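Local coordinates for protein alpha-1,2-mannosidase (Bacteroides thetaiotaomicron, PDB 2WW2) that hydrolyses alpha-mannosidic linkages with inversion of configuration, as a calcium-dependent glycoside hydrolase of family GH92 from a human gut symbiont, at residues L284-S289 against A633-S638; N609-L614 against S656-K661; N500-D503 against T508-G511; L484-P487 against M492-K495; N75-F80 against W370-H375. All coordinates share one frame; numbering follows the deposited sequence.

Interaction 1 of 5, residues L284-S289 against A633-S638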
# COMPACT_ATOMS: atom_id res chain seq x y z
N LEU A 284 -21.52 21.25 15.69
CA LEU A 284 -21.28 22.45 16.49
C LEU A 284 -20.04 22.24 17.39
O LEU A 284 -19.21 23.14 17.55
CB LEU A 284 -22.53 22.76 17.35
CG LEU A 284 -23.77 23.19 16.52
CD1 LEU A 284 -25.07 23.15 17.32
CD2 LEU A 284 -23.54 24.61 16.00
N ARG A 285 -19.93 21.07 18.00
CA ARG A 285 -18.72 20.79 18.81
C ARG A 285 -17.45 20.82 17.97
O ARG A 285 -16.43 21.36 18.40
CB ARG A 285 -18.87 19.45 19.53
CG ARG A 285 -19.96 19.52 20.62
CD ARG A 285 -19.99 18.28 21.46
NE ARG A 285 -20.17 17.09 20.65
CZ ARG A 285 -21.25 16.32 20.69
NH1 ARG A 285 -22.26 16.62 21.50
NH2 ARG A 285 -21.31 15.23 19.90
N THR A 286 -17.51 20.26 16.78
CA THR A 286 -16.31 20.22 15.94
C THR A 286 -15.92 21.64 15.57
O THR A 286 -14.77 22.04 15.74
CB THR A 286 -16.54 19.37 14.68
OG1 THR A 286 -16.99 18.06 15.08
CG2 THR A 286 -15.23 19.21 13.88
N PHE A 287 -16.90 22.40 15.09
CA PHE A 287 -16.67 23.78 14.66
C PHE A 287 -16.11 24.67 15.77
O PHE A 287 -15.10 25.36 15.58
CB PHE A 287 -18.00 24.37 14.15
CG PHE A 287 -17.87 25.77 13.61
CD1 PHE A 287 -17.30 26.01 12.35
CD2 PHE A 287 -18.32 26.86 14.35
CE1 PHE A 287 -17.19 27.30 11.85
CE2 PHE A 287 -18.22 28.15 13.86
CZ PHE A 287 -17.65 28.38 12.61
N TYR A 288 -16.76 24.69 16.93
CA TYR A 288 -16.30 25.58 18.00
C TYR A 288 -15.02 25.10 18.66
O TYR A 288 -14.24 25.91 19.11
CB TYR A 288 -17.44 25.87 19.01
CG TYR A 288 -18.42 26.83 18.36
CD1 TYR A 288 -18.03 28.14 18.09
CD2 TYR A 288 -19.69 26.41 17.96
CE1 TYR A 288 -18.88 29.04 17.45
CE2 TYR A 288 -20.55 27.30 17.32
CZ TYR A 288 -20.13 28.61 17.07
OH TYR A 288 -20.97 29.51 16.43
N SER A 289 -14.81 23.80 18.71
CA SER A 289 -13.51 23.28 19.17
C SER A 289 -12.38 23.73 18.25
O SER A 289 -11.34 24.19 18.72
CB SER A 289 -13.54 21.76 19.26
OG SER A 289 -14.50 21.33 20.23
N ALA A 633 -8.21 26.04 11.44
CA ALA A 633 -8.75 27.19 10.71
C ALA A 633 -9.32 26.79 9.36
O ALA A 633 -10.30 27.38 8.86
CB ALA A 633 -7.65 28.24 10.53
N TRP A 634 -8.72 25.76 8.76
CA TRP A 634 -9.21 25.20 7.51
C TRP A 634 -10.66 24.73 7.72
O TRP A 634 -11.55 24.98 6.90
CB TRP A 634 -8.33 24.03 7.07
CG TRP A 634 -8.69 23.44 5.74
CD1 TRP A 634 -8.09 23.72 4.54
CD2 TRP A 634 -9.72 22.49 5.46
NE1 TRP A 634 -8.69 22.99 3.53
CE2 TRP A 634 -9.69 22.22 4.08
CE3 TRP A 634 -10.66 21.81 6.26
CZ2 TRP A 634 -10.57 21.32 3.47
CZ3 TRP A 634 -11.54 20.93 5.64
CH2 TRP A 634 -11.48 20.69 4.27
N TYR A 635 -10.90 24.09 8.85
CA TYR A 635 -12.26 23.59 9.12
C TYR A 635 -13.23 24.75 9.36
O TYR A 635 -14.36 24.74 8.86
CB TYR A 635 -12.25 22.64 10.31
CG TYR A 635 -13.60 21.99 10.58
CD1 TYR A 635 -13.91 20.71 10.08
CD2 TYR A 635 -14.56 22.64 11.33
CE1 TYR A 635 -15.15 20.11 10.33
CE2 TYR A 635 -15.82 22.04 11.57
CZ TYR A 635 -16.09 20.79 11.07
OH TYR A 635 -17.29 20.21 11.33
N VAL A 636 -12.79 25.76 10.11
CA VAL A 636 -13.67 26.92 10.38
C VAL A 636 -14.07 27.61 9.09
O VAL A 636 -15.26 27.81 8.82
CB VAL A 636 -13.01 27.91 11.37
CG1 VAL A 636 -13.84 29.18 11.49
CG2 VAL A 636 -12.89 27.24 12.75
N PHE A 637 -13.10 28.00 8.29
CA PHE A 637 -13.40 28.59 6.99
C PHE A 637 -14.31 27.67 6.17
O PHE A 637 -15.35 28.09 5.68
CB PHE A 637 -12.10 28.85 6.22
CG PHE A 637 -11.55 30.23 6.42
CD1 PHE A 637 -12.26 31.34 5.98
CD2 PHE A 637 -10.31 30.42 7.03
CE1 PHE A 637 -11.75 32.64 6.17
CE2 PHE A 637 -9.79 31.69 7.22
CZ PHE A 637 -10.50 32.80 6.77
N SER A 638 -13.90 26.41 6.00
CA SER A 638 -14.65 25.51 5.11
C SER A 638 -16.09 25.31 5.56
O SER A 638 -17.00 25.27 4.72
CB SER A 638 -13.93 24.15 4.96
OG SER A 638 -12.69 24.35 4.28
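Two helices of the GH92 catalytic domain, 281-294 and 632-640, pack here through T286 and F287 on one and Y635 and V636 on the other. T286 CG2 sits over one face of the Y635 ring, offset toward the rim at the hydroxyl end. T286 CG2 lies 3.8 Å from the Y635 ring centroid, a CH-pi contact, and 3.3 Å from Y635 CZ. The methyl reaches the ring because T286 CG2 is anti to the backbone N, chi1 -55° being measured to OG1. That torsion sends OG1 back to E282 O in its own helix. The segment axes approach to 9.2 Å with a signed crossing angle of -122°. Such helix packing is consistent with the alpha/alpha-barrel catalytic domain expected of the six-hairpin clan. Beside T286, the F287 backbone meets the same tyrosine, with F287 CA 3.6 Å from Y635 CE2. The F287 ring turns its edge to the second helix. F287 CE1 lies 3.6 Å from V636 O, near the ring plane, and 3.9 Å from V636 CG1. With an alanine in place of Y635, the T286 methyl is likely to lose its aromatic face and a gap to open beside F287. V636 also packs on L341 of helix 338-345.

Interaction 2 of 5, residues N609-L614 against S656-K661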
# COMPACT_ATOMS: atom_id res chain seq x y z
N ASN A 609 -17.47 16.10 1.74
CA ASN A 609 -17.07 14.73 2.06
C ASN A 609 -15.94 14.72 3.12
O ASN A 609 -16.03 14.00 4.12
CB ASN A 609 -16.64 14.02 0.78
CG ASN A 609 -16.69 12.52 0.89
OD1 ASN A 609 -17.57 11.94 1.53
ND2 ASN A 609 -15.73 11.86 0.25
N VAL A 610 -14.92 15.55 2.92
CA VAL A 610 -13.84 15.68 3.90
C VAL A 610 -14.35 16.14 5.28
O VAL A 610 -14.00 15.57 6.31
CB VAL A 610 -12.71 16.62 3.39
CG1 VAL A 610 -11.78 17.03 4.53
CG2 VAL A 610 -11.90 15.94 2.25
N MET A 611 -15.20 17.16 5.31
CA MET A 611 -15.71 17.65 6.59
C MET A 611 -16.47 16.55 7.33
O MET A 611 -16.35 16.44 8.56
CB MET A 611 -16.59 18.90 6.40
CG MET A 611 -15.79 20.12 5.95
SD MET A 611 -16.58 21.72 6.26
CE MET A 611 -17.76 21.86 4.92
N ASP A 612 -17.22 15.74 6.60
CA ASP A 612 -17.99 14.66 7.22
C ASP A 612 -17.10 13.49 7.65
O ASP A 612 -17.33 12.88 8.68
CB ASP A 612 -19.05 14.12 6.24
CG ASP A 612 -20.26 15.06 6.08
OD1 ASP A 612 -20.43 16.02 6.87
OD2 ASP A 612 -21.05 14.82 5.14
N LYS A 613 -16.09 13.16 6.84
CA LYS A 613 -15.37 11.91 7.06
C LYS A 613 -14.06 12.00 7.85
O LYS A 613 -13.65 11.01 8.45
CB LYS A 613 -15.15 11.19 5.73
CG LYS A 613 -16.44 10.52 5.29
CD LYS A 613 -16.56 10.37 3.81
CE LYS A 613 -17.83 9.51 3.54
NZ LYS A 613 -18.02 9.30 2.11
N LEU A 614 -13.43 13.16 7.86
CA LEU A 614 -12.11 13.30 8.48
C LEU A 614 -12.10 14.10 9.79
O LEU A 614 -11.02 14.44 10.30
CB LEU A 614 -11.15 13.96 7.49
CG LEU A 614 -10.88 13.12 6.24
CD1 LEU A 614 -9.77 13.78 5.47
CD2 LEU A 614 -10.51 11.66 6.60
N SER A 656 -18.58 24.98 0.10
CA SER A 656 -19.96 24.62 0.39
C SER A 656 -20.07 24.63 1.90
O SER A 656 -19.25 23.98 2.57
CB SER A 656 -20.27 23.23 -0.17
OG SER A 656 -21.53 22.78 0.26
N PRO A 657 -21.03 25.40 2.45
CA PRO A 657 -21.14 25.60 3.90
C PRO A 657 -21.64 24.32 4.57
O PRO A 657 -22.36 23.52 3.94
CB PRO A 657 -22.22 26.69 4.02
CG PRO A 657 -23.10 26.47 2.81
CD PRO A 657 -22.13 26.04 1.72
N LEU A 658 -21.30 24.17 5.84
CA LEU A 658 -21.71 23.00 6.61
C LEU A 658 -23.07 23.18 7.29
O LEU A 658 -23.82 22.21 7.49
CB LEU A 658 -20.65 22.67 7.67
CG LEU A 658 -20.85 21.36 8.43
CD1 LEU A 658 -20.65 20.16 7.47
CD2 LEU A 658 -19.90 21.31 9.63
N PHE A 659 -23.41 24.42 7.66
CA PHE A 659 -24.62 24.67 8.47
C PHE A 659 -25.75 25.26 7.64
O PHE A 659 -25.53 25.70 6.51
CB PHE A 659 -24.28 25.61 9.63
CG PHE A 659 -23.25 25.05 10.61
CD1 PHE A 659 -23.65 24.17 11.61
CD2 PHE A 659 -21.90 25.38 10.49
CE1 PHE A 659 -22.69 23.63 12.51
CE2 PHE A 659 -20.94 24.86 11.38
CZ PHE A 659 -21.35 23.98 12.39
N LYS A 660 -26.97 25.29 8.19
CA LYS A 660 -28.06 25.98 7.50
C LYS A 660 -27.83 27.49 7.50
O LYS A 660 -28.35 28.21 6.64
CB LYS A 660 -29.42 25.62 8.13
CG LYS A 660 -29.85 24.20 7.77
CD LYS A 660 -31.12 23.79 8.48
CE LYS A 660 -31.44 22.32 8.19
NZ LYS A 660 -31.64 22.09 6.72
N LYS A 661 -27.01 27.95 8.43
CA LYS A 661 -26.74 29.39 8.54
C LYS A 661 -25.49 29.69 9.37
O LYS A 661 -25.28 29.10 10.44
CB LYS A 661 -27.95 30.09 9.18
CG LYS A 661 -27.92 31.60 9.06
CD LYS A 661 -29.06 32.23 9.86
CE LYS A 661 -29.28 33.65 9.44
NZ LYS A 661 -30.50 34.21 10.12
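The methyl end of M611 reaches from helix 600-613 to the loop between strands 651-654 and 661-665, a helix-to-loop contact within the catalytic domain. Two conformers of M611 are deposited. In the one described here, M611 CE is 3.5 Å from S656 O and 4.1 Å from L658 CB. The side chain starts with CG anti to the carbonyl carbon (chi1 -68°) and bends at the thioether, chi3 -80°, which brings CE to the loop. In the other conformer this contact is less certain. L658 and M611 run past each other in opposite directions. On the next residue of the helix, D612 OD1 is 4.2 Å from L658 CD1, a loose contact at the margin.

Helix 632-640 supplies the next shell: L658 packs on its Y635 and A639, and M611 on its S638. Further along helix 600-613, K613 NZ bonds to N609 OD1 one turn back and forms a salt bridge with E571. The loop is held from its own side as well. N679 ND2 bonds to the carbonyls of P657 and F659, on both sides of L658. S656 OG is hydrogen-bonded to P684 O and to R608 NH1, the latter from the same helix as M611.

Interaction 3 of 5, residues N500-D503 against T508-G511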
# COMPACT_ATOMS: atom_id res chain seq x y z
N ASN A 500 21.23 20.18 -13.75
CA ASN A 500 20.95 18.77 -13.98
C ASN A 500 19.78 18.30 -13.11
O ASN A 500 19.83 18.44 -11.89
CB ASN A 500 22.17 17.92 -13.61
CG ASN A 500 23.43 18.31 -14.39
OD1 ASN A 500 24.50 18.51 -13.81
ND2 ASN A 500 23.30 18.42 -15.69
N TRP A 501 18.75 17.72 -13.72
CA TRP A 501 17.66 17.12 -12.92
C TRP A 501 18.19 15.96 -12.07
O TRP A 501 19.03 15.17 -12.51
CB TRP A 501 16.55 16.56 -13.81
CG TRP A 501 15.74 17.55 -14.60
CD1 TRP A 501 15.74 17.71 -15.96
CD2 TRP A 501 14.74 18.46 -14.10
NE1 TRP A 501 14.82 18.67 -16.33
CE2 TRP A 501 14.20 19.14 -15.20
CE3 TRP A 501 14.26 18.76 -12.82
CZ2 TRP A 501 13.20 20.12 -15.07
CZ3 TRP A 501 13.27 19.73 -12.69
CH2 TRP A 501 12.75 20.39 -13.81
N ARG A 502 17.69 15.84 -10.85
CA ARG A 502 18.07 14.70 -10.00
C ARG A 502 17.67 13.39 -10.70
O ARG A 502 16.64 13.32 -11.36
CB ARG A 502 17.42 14.82 -8.62
CG ARG A 502 17.77 13.68 -7.69
CD ARG A 502 17.51 13.97 -6.22
NE ARG A 502 16.12 13.78 -5.85
CZ ARG A 502 15.69 13.31 -4.68
NH1 ARG A 502 16.54 12.93 -3.74
NH2 ARG A 502 14.39 13.20 -4.45
N ASP A 503 18.52 12.37 -10.57
CA ASP A 503 18.29 11.07 -11.21
C ASP A 503 17.01 10.42 -10.69
O ASP A 503 16.59 10.67 -9.56
CB ASP A 503 19.44 10.11 -10.87
CG ASP A 503 20.77 10.52 -11.50
OD1 ASP A 503 20.78 11.32 -12.47
OD2 ASP A 503 21.81 10.01 -11.04
N THR A 508 6.54 9.94 -5.59
CA THR A 508 6.07 9.56 -4.26
C THR A 508 7.18 9.63 -3.22
O THR A 508 6.95 9.37 -2.04
CB THR A 508 5.47 8.12 -4.25
OG1 THR A 508 6.50 7.15 -4.54
CG2 THR A 508 4.39 7.98 -5.28
N GLU A 509 8.38 10.01 -3.64
CA GLU A 509 9.54 9.98 -2.75
C GLU A 509 9.62 11.21 -1.82
O GLU A 509 9.73 12.34 -2.27
CB GLU A 509 10.82 9.81 -3.56
CG GLU A 509 12.10 9.77 -2.73
CD GLU A 509 13.32 9.59 -3.61
OE1 GLU A 509 14.42 9.33 -3.08
OE2 GLU A 509 13.18 9.71 -4.85
N TRP A 510 9.58 10.95 -0.51
CA TRP A 510 9.65 12.01 0.48
C TRP A 510 11.05 12.52 0.68
O TRP A 510 12.02 11.86 0.30
CB TRP A 510 9.10 11.52 1.82
CG TRP A 510 7.61 11.51 1.86
CD1 TRP A 510 6.77 10.90 0.97
CD2 TRP A 510 6.77 12.14 2.84
NE1 TRP A 510 5.46 11.12 1.33
CE2 TRP A 510 5.43 11.88 2.48
CE3 TRP A 510 7.03 12.90 3.98
CZ2 TRP A 510 4.35 12.35 3.22
CZ3 TRP A 510 5.95 13.37 4.73
CH2 TRP A 510 4.62 13.09 4.34
N GLY A 511 11.17 13.71 1.27
CA GLY A 511 12.45 14.18 1.78
C GLY A 511 13.26 14.78 0.66
O GLY A 511 12.70 15.14 -0.37
O HOH W 1 12.35 13.30 -2.72
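The two backbones stay well apart, with the CA atoms of R502 and E509 12.1 Å from each other. Both segments belong to one irregular loop of the catalytic domain, between strand 491-492 and helix 519-522. The gap is bridged by two long side chains that come from opposite directions, and by a water. R502 starts extended, with CG anti to the backbone N (chi1 -180°). A bend at chi3, 81°, then carries NH2 across toward E509. E509 is extended throughout. R502 NH2 and E509 OE2 form a long salt bridge of 3.7 Å. The guanidinium and carboxylate planes are only 21° apart, but OE2 lies well out of the guanidinium plane. No N-H points at it, so the attraction is one of charge alone. OE2 has a second cationic partner, R504 of the second subunit, which also packs on R502 and D503. In the crystal assembly the contact thus borders a second copy of the protein. Its acid probably shares its charge between the two arginines. The R502 side chain also packs on P513.

The water links the guanidinium to the backbone across the gap. The water accepts a weak hydrogen bond from R502 NH2 at 2.7 Å. The water oxygen is also within hydrogen-bonding distance of two carbonyls, 2.8 Å from E509 O and 3.0 Å from G511 O.

Interaction 4 of 5, residues L484-P487 against M492-K495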
# COMPACT_ATOMS: atom_id res chain seq x y z
N LEU A 484 11.02 24.48 -11.86
CA LEU A 484 11.23 23.14 -11.32
C LEU A 484 10.20 22.10 -11.78
O LEU A 484 10.23 20.94 -11.37
CB LEU A 484 11.30 23.18 -9.78
CG LEU A 484 12.53 23.93 -9.26
CD1 LEU A 484 12.54 23.96 -7.72
CD2 LEU A 484 13.83 23.33 -9.80
N TYR A 485 9.28 22.52 -12.64
CA TYR A 485 8.33 21.60 -13.22
C TYR A 485 9.03 20.75 -14.30
O TYR A 485 9.61 21.28 -15.25
CB TYR A 485 7.14 22.36 -13.80
CG TYR A 485 6.01 21.45 -14.22
CD1 TYR A 485 5.09 20.99 -13.30
CD2 TYR A 485 5.88 21.05 -15.55
CE1 TYR A 485 4.06 20.17 -13.68
CE2 TYR A 485 4.85 20.21 -15.95
CZ TYR A 485 3.94 19.77 -15.00
OH TYR A 485 2.90 18.96 -15.35
N TYR A 486 9.02 19.43 -14.10
CA TYR A 486 9.78 18.49 -14.95
C TYR A 486 8.84 18.05 -16.08
O TYR A 486 8.00 17.17 -15.86
CB TYR A 486 10.17 17.27 -14.11
CG TYR A 486 11.36 16.47 -14.60
CD1 TYR A 486 11.78 16.53 -15.92
CD2 TYR A 486 12.05 15.64 -13.72
CE1 TYR A 486 12.89 15.77 -16.35
CE2 TYR A 486 13.15 14.89 -14.15
CZ TYR A 486 13.56 14.96 -15.45
OH TYR A 486 14.65 14.20 -15.84
N PRO A 487 8.97 18.64 -17.28
CA PRO A 487 7.91 18.42 -18.27
C PRO A 487 7.73 16.96 -18.66
O PRO A 487 6.59 16.50 -18.78
CB PRO A 487 8.32 19.28 -19.48
CG PRO A 487 9.49 20.11 -19.01
CD PRO A 487 10.08 19.45 -17.80
N MET A 492 6.65 18.58 -10.09
CA MET A 492 7.79 19.35 -9.60
C MET A 492 8.91 18.38 -9.23
O MET A 492 8.64 17.28 -8.72
CB MET A 492 7.38 20.19 -8.38
CG MET A 492 6.40 21.33 -8.72
SD MET A 492 7.13 22.56 -9.83
CE MET A 492 5.69 23.60 -10.11
N TRP A 493 10.15 18.76 -9.50
CA TRP A 493 11.30 17.91 -9.14
C TRP A 493 12.41 18.86 -8.69
O TRP A 493 12.11 19.92 -8.14
CB TRP A 493 11.71 17.04 -10.34
CG TRP A 493 12.62 15.88 -10.06
CD1 TRP A 493 13.75 15.56 -10.76
CD2 TRP A 493 12.46 14.86 -9.06
NE1 TRP A 493 14.31 14.41 -10.26
CE2 TRP A 493 13.54 13.97 -9.21
CE3 TRP A 493 11.52 14.62 -8.04
CZ2 TRP A 493 13.72 12.85 -8.38
CZ3 TRP A 493 11.70 13.50 -7.22
CH2 TRP A 493 12.78 12.64 -7.40
N THR A 494 13.66 18.48 -8.91
CA THR A 494 14.77 19.28 -8.40
C THR A 494 15.94 19.24 -9.38
O THR A 494 16.09 18.27 -10.13
CB THR A 494 15.24 18.80 -7.02
OG1 THR A 494 16.27 19.66 -6.54
CG2 THR A 494 15.79 17.36 -7.11
N LYS A 495 16.77 20.29 -9.36
CA LYS A 495 18.00 20.34 -10.16
C LYS A 495 19.16 20.72 -9.26
O LYS A 495 18.96 21.40 -8.26
CB LYS A 495 17.90 21.42 -11.25
CG LYS A 495 16.87 21.20 -12.34
CD LYS A 495 16.69 22.50 -13.13
CE LYS A 495 15.79 22.32 -14.33
NZ LYS A 495 15.29 23.66 -14.83
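Y486 lies beside W493, the two side chains pointing the same way. From the start, Y486 CB is 4.1 Å from W493 CB. Y486 CG is anti to the backbone N, chi1 -157°, which brings the CD2-CE2 bond alongside the indole. Y486 CD2 then meets W493 CD1 at 3.4 Å. Further out, Y486 CE2 lies 3.5 Å from the same W493 CD1 and also nears W493 NE1. The tyrosine ring and the indole's five-membered ring are tilted by 27°. They are slid so far apart that they barely overlap. W501 stacks on Y486. W493 NE1 gives its hydrogen to R502 O, which helps to hold the indole. A serine in place of Y486 would probably leave W501 without its stacking partner and W493 CD1 without its neighbour.

Backbone contacts also join the two segments. W493 N donates to L484 O over 2.9 Å, with an N-H...O angle of 157°. M492 CA adds a CA-H...O contact to L484 O, at 3.4 Å. M492 bends at chi2, and M492 SD is 3.5 Å from Y485 N. M492 CE approaches the Y485 ring at its edge, near the ring plane. The L484 side chain packs on the W493 carbonyl and on T445 and T448 of helix 444-465. Y485 and M492 form an antiparallel non-hydrogen-bonded pair, with both side chains on one face, in a short two-stranded beta hairpin of the catalytic domain.

Interaction 5 of 5, residues N75-F80 against W370-H375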
# COMPACT_ATOMS: atom_id res chain seq x y z
N ASN A 75 8.79 22.53 22.04
CA ASN A 75 8.84 22.34 23.49
C ASN A 75 8.57 23.69 24.20
O ASN A 75 8.07 24.63 23.57
CB ASN A 75 10.17 21.63 23.89
CG ASN A 75 10.05 20.81 25.21
OD1 ASN A 75 9.55 21.31 26.22
ND2 ASN A 75 10.57 19.59 25.20
N ASP A 76 8.87 23.77 25.49
CA ASP A 76 8.33 24.83 26.37
C ASP A 76 9.40 25.84 26.81
O ASP A 76 10.60 25.63 26.58
CB ASP A 76 7.67 24.20 27.61
CG ASP A 76 6.48 25.02 28.14
OD1 ASP A 76 6.27 26.16 27.66
OD2 ASP A 76 5.73 24.51 29.02
N TYR A 77 8.95 26.94 27.42
CA TYR A 77 9.85 27.89 28.08
C TYR A 77 9.01 28.65 29.13
O TYR A 77 7.77 28.65 29.05
CB TYR A 77 10.47 28.87 27.06
CG TYR A 77 9.42 29.77 26.43
CD1 TYR A 77 9.10 31.00 27.00
CD2 TYR A 77 8.72 29.36 25.30
CE1 TYR A 77 8.09 31.81 26.46
CE2 TYR A 77 7.72 30.16 24.73
CZ TYR A 77 7.41 31.38 25.33
OH TYR A 77 6.43 32.17 24.79
N GLY A 78 9.69 29.25 30.11
CA GLY A 78 9.05 30.08 31.14
C GLY A 78 7.96 29.30 31.84
O GLY A 78 6.87 29.82 32.04
N THR A 79 8.26 28.05 32.22
CA THR A 79 7.23 27.14 32.75
C THR A 79 7.52 26.73 34.19
O THR A 79 8.68 26.53 34.57
CB THR A 79 7.05 25.88 31.81
OG1 THR A 79 5.98 25.06 32.28
CG2 THR A 79 8.32 25.04 31.71
N PHE A 80 6.45 26.64 35.00
CA PHE A 80 6.54 26.10 36.35
C PHE A 80 5.25 25.33 36.60
O PHE A 80 4.33 25.39 35.76
CB PHE A 80 6.79 27.21 37.39
CG PHE A 80 5.61 28.11 37.65
CD1 PHE A 80 4.73 27.85 38.69
CD2 PHE A 80 5.41 29.26 36.89
CE1 PHE A 80 3.64 28.68 38.94
CE2 PHE A 80 4.31 30.11 37.15
CZ PHE A 80 3.43 29.80 38.17
N TRP A 370 9.59 31.00 12.42
CA TRP A 370 9.17 30.25 13.62
C TRP A 370 9.75 30.98 14.84
O TRP A 370 10.95 31.23 14.90
CB TRP A 370 9.69 28.79 13.58
CG TRP A 370 8.58 27.77 13.67
CD1 TRP A 370 8.16 26.92 12.69
CD2 TRP A 370 7.72 27.52 14.81
NE1 TRP A 370 7.10 26.14 13.15
CE2 TRP A 370 6.82 26.49 14.45
CE3 TRP A 370 7.66 28.05 16.11
CZ2 TRP A 370 5.85 26.00 15.33
CZ3 TRP A 370 6.67 27.58 16.98
CH2 TRP A 370 5.78 26.55 16.58
N ALA A 371 8.88 31.35 15.79
CA ALA A 371 9.30 32.05 17.00
C ALA A 371 8.77 31.32 18.22
O ALA A 371 7.58 30.97 18.27
CB ALA A 371 8.73 33.49 17.00
N SER A 372 9.64 31.12 19.21
CA SER A 372 9.22 30.52 20.48
C SER A 372 10.34 30.59 21.54
O SER A 372 11.10 29.64 21.71
CB SER A 372 8.80 29.05 20.27
OG SER A 372 8.25 28.50 21.46
N PRO A 373 10.45 31.71 22.26
CA PRO A 373 9.69 32.94 22.04
C PRO A 373 10.41 33.85 21.04
O PRO A 373 9.78 34.70 20.42
CB PRO A 373 9.70 33.59 23.43
CG PRO A 373 10.97 33.13 24.08
CD PRO A 373 11.28 31.77 23.48
N GLY A 374 11.71 33.64 20.89
CA GLY A 374 12.49 34.34 19.88
C GLY A 374 12.72 33.41 18.70
O GLY A 374 12.06 32.38 18.58
N HIS A 375 13.69 33.76 17.85
CA HIS A 375 13.94 32.99 16.64
C HIS A 375 14.32 31.55 16.95
O HIS A 375 15.23 31.29 17.76
CB HIS A 375 15.09 33.63 15.85
CG HIS A 375 14.77 34.95 15.22
ND1 HIS A 375 13.72 35.13 14.34
CD2 HIS A 375 15.41 36.14 15.29
CE1 HIS A 375 13.72 36.38 13.91
NE2 HIS A 375 14.74 37.01 14.47
O HOH W 2 9.76 26.87 23.18
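P373 lies over one face of the Y77 ring, its CD nearly above the centre. P373 CD is 3.9 Å from the Y77 ring centroid and only 9° off the ring normal, a CH-pi contact. Nearer the hydroxyl end, P373 CB is 3.7 Å from Y77 CZ. The ring reaches this place with Y77 CG set between the backbone N and the carbonyl carbon, chi1 65°. A cis peptide bond joins S372 to P373. S372 OG is anti to the backbone N (chi1 -173°), which brings it to the Y77 ring and a water. S372 OG comes within 3.7 Å of Y77 CE2, oblique to the ring.

The water lies between S372 OG and N75 O, 2.8 Å from each, and donates to the serine. D328 joins the two side chains from outside: its OD2 bonds to Y77 OH and its OD1 to S372 OG. Both polar ends of this buried contact are therefore held by one carboxylate. N75 OD1 receives D76 N at 2.7 Å, in the carbonyl plane and on a lone pair. D76 OD1 receives Y77 N at 2.8 Å from above the carboxylate plane.

The contact joins the N-terminal and catalytic family regions. The loop leading into strand 80-86 meets the turn just after edge strand 370-371, while R299 and F301 of strand 299-304 and T327 of strand 326-330 also pack on Y77.

From the N terminus, interaction 5 opens first, in the loop before strand 80-86. It closes 290 residues on, just after strand 370-371, and ties the N-terminal region to the catalytic domain. Interaction 1 opens inside that span on helix 281-294 and closes on helix 632-640, so the two loops cross. The short loops of interactions 4 and 3 lie within the span of interaction 1 and follow each other. They touch: R502 pairs with T494 through the backbone. Interaction 2 opens at 609-614, before interaction 1 closes, and ends at 656-661, so these two also cross. They meet too where W634 packs on V610 and L284 on F659.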